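Local coordinates for protein transport protein HOFQ (Aggregatibacter actinomycetemcomitans, PDB 2Y3M) that binds DNA through its extra-membranous domains and, as a secretin of the competence machinery, probably takes part in DNA uptake, at residues Q23-A27 and H28-L32; P153-V156 and R157-K161. All coordinates share one frame; numbering follows the deposited sequence.

In the fold
Contact 1 and contact 2 sit on opposite sides of the chain's centre, their own centres 54 Å apart and their nearest atoms about 41 Å apart, so they belong to separate parts of an elongated molecule. Both are partly buried. In contact 1 a helix ends: 23-27 closes helix 18-26, and the residues from His28 to Leu32 lead into strand 31-36, with a histidine ring and a turn taking up carbonyls that no further helical turn serves. In contact 2 both segments lie within helix 153-166, where regular i to i+4 backbone bonds run through the contact; one side, with Val156 and Ile159, packs on strands 106-111 and 146-151, while Arg154, Arg157 and Lys161 are exposed.

Contact 1 (Q23-A27 and H28-L32); sequences QLALA and HNTNL
The carbonyl oxygen of Ala25 is gripped by two backbone N-H groups: a short bond from Thr30 N (2.7 Å) and a weak one from His28 N. The first belongs to a Schellman motif that ends helix 18-26. Its companion runs from Asn29 N to Leu26 O at 3.0 Å, closing the type I turn Leu26 to Asn29, with the donor standing above the carbonyl plane, 68° out of it. Asn29 is the C-prime residue, and its positive phi swings the chain off the helix axis and on toward strand 31-36.

One residue before Ala25, Leu24 O is taken up by a side chain. His28 ND1 donates to it at 3.0 Å, meeting the oxygen at the edge of the imidazole with an N-H...O angle of 147°. CG of His28 stands anti to its carbonyl carbon (chi1 -56°), which folds the ring back beside the last helical turn. Leu24 runs alongside, pointing the same way, and its CD2 lies 4.0 Å from His28 CE1. The other ring nitrogen, NE2, has a weak bond to Lys60, and the ring also touches Gln53 and Ser57 of helix 51-63. The ND1 bond, with the weaker one at NE2, should restrain rotation of the imidazole between the two helices.

Beyond the turn, Thr30 is buried against strand 42-48, its OG1 hydrogen-bonded to Ser57 OG and Asn48 ND2. Leu32 directs its side chain toward the helix, touching Leu21 and Gln22, and also meets Leu44 and Leu46 of strand 42-48. The apolar closure is made by the methyl of Ala25, whose CB lies 3.9 Å from Leu32 CB.

Contact 2 (P153-V156 and R157-K161); sequences PRSV and RNIKK
The side chains of Arg154 and Asn158 lie alongside and point the same way, their guanidinium and amide planes turned 50° apart, with ND2 of Asn158 3.7 Å from Arg154 CG. This is an i to i+4 side-chain contact on the first turns of alpha helix 153-166, in the region matching the type II/III secretion system short domain. The amide's other branch is held by Arg157, whose NH1 donates to Asn158 OD1 at 2.8 Å, with the oxygen in the guanidinium plane and NH1 nearly in line with the amide C=O; the N-H...O angle, 137°, is bent. The bond should limit rotation of both flat groups. Over one face of the Arg157 guanidinium lies CD of Lys161, 3.7 Å above the plane and offset toward the rim.

Beneath them the helical backbone is regular. Arg157 N bonds to Pro153 O, Asn158 N to Arg154 O, Ile159 N to Ser155 O and Lys160 N to Val156 O, the last at 2.9 Å, all four fairly straight.

Another side of the helix faces the protein. Val156 is buried against Asn106 and Ala108 of strand 106-111, and Ile159 against Ile149 of strand 146-151 and Leu131 and Leu132 of a loop, so the helix packs across these neighbouring strands of the five-stranded sheet. Ser155 OG is hydrogen-bonded to Asp151 OD2, just before the helix. That hydroxyl also meets the end of Ile159, which carries CG1 anti to its carbonyl carbon (chi1 -68°) and brings CD1 to 3.4 Å from Ser155 OG.

Contact 1 (Q23-A27 and H28-L32)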
# COMPACT_ATOMS: atom_id res chain seq x y z
N GLN B 23 12.03 10.89 -2.03
CA GLN B 23 12.33 11.56 -0.77
C GLN B 23 12.68 10.56 0.34
O GLN B 23 13.70 10.71 1.02
CB GLN B 23 11.16 12.45 -0.34
CG GLN B 23 11.00 13.72 -1.15
CD GLN B 23 11.87 14.87 -0.65
OE1 GLN B 23 13.06 14.69 -0.37
NE2 GLN B 23 11.29 16.06 -0.56
N LEU B 24 11.85 9.52 0.51
CA LEU B 24 12.10 8.50 1.53
C LEU B 24 13.19 7.50 1.15
O LEU B 24 13.61 6.69 1.98
CB LEU B 24 10.80 7.77 1.93
CG LEU B 24 10.06 8.31 3.17
CD1 LEU B 24 8.63 7.79 3.24
CD2 LEU B 24 10.81 7.98 4.47
N ALA B 25 13.63 7.56 -0.11
CA ALA B 25 14.78 6.79 -0.56
C ALA B 25 16.07 7.54 -0.23
O ALA B 25 17.03 6.95 0.27
CB ALA B 25 14.69 6.52 -2.06
N LEU B 26 16.08 8.85 -0.49
CA LEU B 26 17.24 9.69 -0.20
C LEU B 26 17.58 9.73 1.29
O LEU B 26 18.76 9.75 1.65
CB LEU B 26 17.02 11.12 -0.73
CG LEU B 26 17.21 11.37 -2.23
CD1 LEU B 26 16.75 12.78 -2.60
CD2 LEU B 26 18.65 11.13 -2.68
N ALA B 27 16.54 9.71 2.13
CA ALA B 27 16.70 9.82 3.59
C ALA B 27 17.47 8.65 4.21
O ALA B 27 18.12 8.81 5.24
CB ALA B 27 15.34 9.99 4.26
N HIS B 28 17.38 7.48 3.59
CA HIS B 28 18.15 6.32 4.06
C HIS B 28 19.36 6.05 3.17
O HIS B 28 20.00 4.99 3.29
CB HIS B 28 17.26 5.07 4.17
CG HIS B 28 16.05 5.26 5.03
ND1 HIS B 28 14.80 5.51 4.51
CD2 HIS B 28 15.90 5.24 6.38
CE1 HIS B 28 13.93 5.63 5.50
NE2 HIS B 28 14.58 5.47 6.64
N ASN B 29 19.70 7.01 2.31
CA ASN B 29 20.80 6.86 1.36
C ASN B 29 20.56 5.66 0.43
O ASN B 29 21.48 4.89 0.12
CB ASN B 29 22.13 6.74 2.10
CG ASN B 29 23.31 7.23 1.28
OD1 ASN B 29 23.18 8.08 0.40
ND2 ASN B 29 24.49 6.69 1.59
N THR B 30 19.31 5.51 0.01
CA THR B 30 18.89 4.41 -0.84
C THR B 30 18.67 4.92 -2.25
O THR B 30 17.95 5.89 -2.47
CB THR B 30 17.59 3.77 -0.29
OG1 THR B 30 17.86 3.13 0.96
CG2 THR B 30 17.02 2.75 -1.26
N ASN B 31 19.32 4.27 -3.21
CA ASN B 31 19.06 4.55 -4.62
C ASN B 31 17.72 3.93 -5.05
O ASN B 31 17.39 2.81 -4.66
CB ASN B 31 20.21 4.06 -5.50
CG ASN B 31 20.08 4.53 -6.94
OD1 ASN B 31 19.49 5.57 -7.22
ND2 ASN B 31 20.65 3.76 -7.86
N LEU B 32 16.94 4.68 -5.83
CA LEU B 32 15.62 4.22 -6.28
C LEU B 32 15.47 4.26 -7.80
O LEU B 32 15.64 5.30 -8.43
CB LEU B 32 14.51 5.05 -5.62
CG LEU B 32 13.07 4.78 -6.04
CD1 LEU B 32 12.55 3.44 -5.50
CD2 LEU B 32 12.17 5.92 -5.62

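Contact 2 (P153-V156 and R157-K161)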
# COMPACT_ATOMS: atom_id res chain seq x y z
N PRO B 153 -38.21 19.74 -2.14
CA PRO B 153 -38.04 20.84 -1.18
C PRO B 153 -38.42 20.55 0.28
O PRO B 153 -37.71 20.96 1.20
CB PRO B 153 -38.90 21.97 -1.77
CG PRO B 153 -39.70 21.35 -2.87
CD PRO B 153 -38.92 20.17 -3.35
N ARG B 154 -39.53 19.85 0.50
CA ARG B 154 -39.96 19.53 1.86
C ARG B 154 -38.96 18.60 2.57
O ARG B 154 -38.68 18.76 3.76
CB ARG B 154 -41.37 18.94 1.86
CG ARG B 154 -41.95 18.70 3.25
CD ARG B 154 -43.48 18.63 3.22
NE ARG B 154 -43.97 17.98 2.01
CZ ARG B 154 -43.99 16.67 1.80
NH1 ARG B 154 -43.56 15.83 2.74
NH2 ARG B 154 -44.45 16.19 0.65
N SER B 155 -38.42 17.64 1.81
CA SER B 155 -37.37 16.75 2.30
C SER B 155 -36.13 17.53 2.75
O SER B 155 -35.66 17.33 3.87
CB SER B 155 -37.01 15.73 1.22
OG SER B 155 -36.04 14.82 1.71
N VAL B 156 -35.62 18.42 1.90
CA VAL B 156 -34.47 19.24 2.26
C VAL B 156 -34.74 20.00 3.56
O VAL B 156 -33.92 19.97 4.48
CB VAL B 156 -34.06 20.23 1.12
CG1 VAL B 156 -33.01 21.24 1.61
CG2 VAL B 156 -33.55 19.48 -0.10
N ARG B 157 -35.91 20.64 3.62
CA ARG B 157 -36.34 21.45 4.76
C ARG B 157 -36.27 20.72 6.10
O ARG B 157 -35.65 21.20 7.05
CB ARG B 157 -37.77 21.97 4.52
CG ARG B 157 -38.32 22.81 5.65
CD ARG B 157 -39.84 22.91 5.58
NE ARG B 157 -40.39 23.78 6.63
CZ ARG B 157 -40.78 23.37 7.83
NH1 ARG B 157 -40.69 22.09 8.17
NH2 ARG B 157 -41.27 24.25 8.71
N ASN B 158 -36.92 19.56 6.18
CA ASN B 158 -37.02 18.80 7.42
C ASN B 158 -35.71 18.12 7.84
O ASN B 158 -35.45 17.96 9.04
CB ASN B 158 -38.15 17.79 7.33
CG ASN B 158 -39.50 18.44 7.13
OD1 ASN B 158 -39.72 19.58 7.56
ND2 ASN B 158 -40.41 17.73 6.48
N ILE B 159 -34.90 17.71 6.87
CA ILE B 159 -33.63 17.08 7.18
C ILE B 159 -32.63 18.13 7.64
O ILE B 159 -31.87 17.90 8.58
CB ILE B 159 -33.10 16.26 5.99
CG1 ILE B 159 -34.00 15.05 5.77
CG2 ILE B 159 -31.66 15.80 6.24
CD1 ILE B 159 -33.91 14.48 4.40
N LYS B 160 -32.67 19.30 7.00
CA LYS B 160 -31.91 20.46 7.44
C LYS B 160 -32.27 20.79 8.89
O LYS B 160 -31.39 21.08 9.71
CB LYS B 160 -32.17 21.65 6.51
CG LYS B 160 -31.32 22.88 6.78
CD LYS B 160 -31.48 23.91 5.66
CE LYS B 160 -31.00 25.27 6.13
NZ LYS B 160 -30.92 26.24 5.01
N LYS B 161 -33.55 20.72 9.22
CA LYS B 161 -33.99 20.93 10.59
C LYS B 161 -33.48 19.83 11.52
O LYS B 161 -32.96 20.11 12.60
CB LYS B 161 -35.51 21.08 10.67
CG LYS B 161 -36.01 22.45 10.21
CD LYS B 161 -37.54 22.51 10.14
CE LYS B 161 -38.16 22.81 11.50
NZ LYS B 161 -37.91 24.22 11.92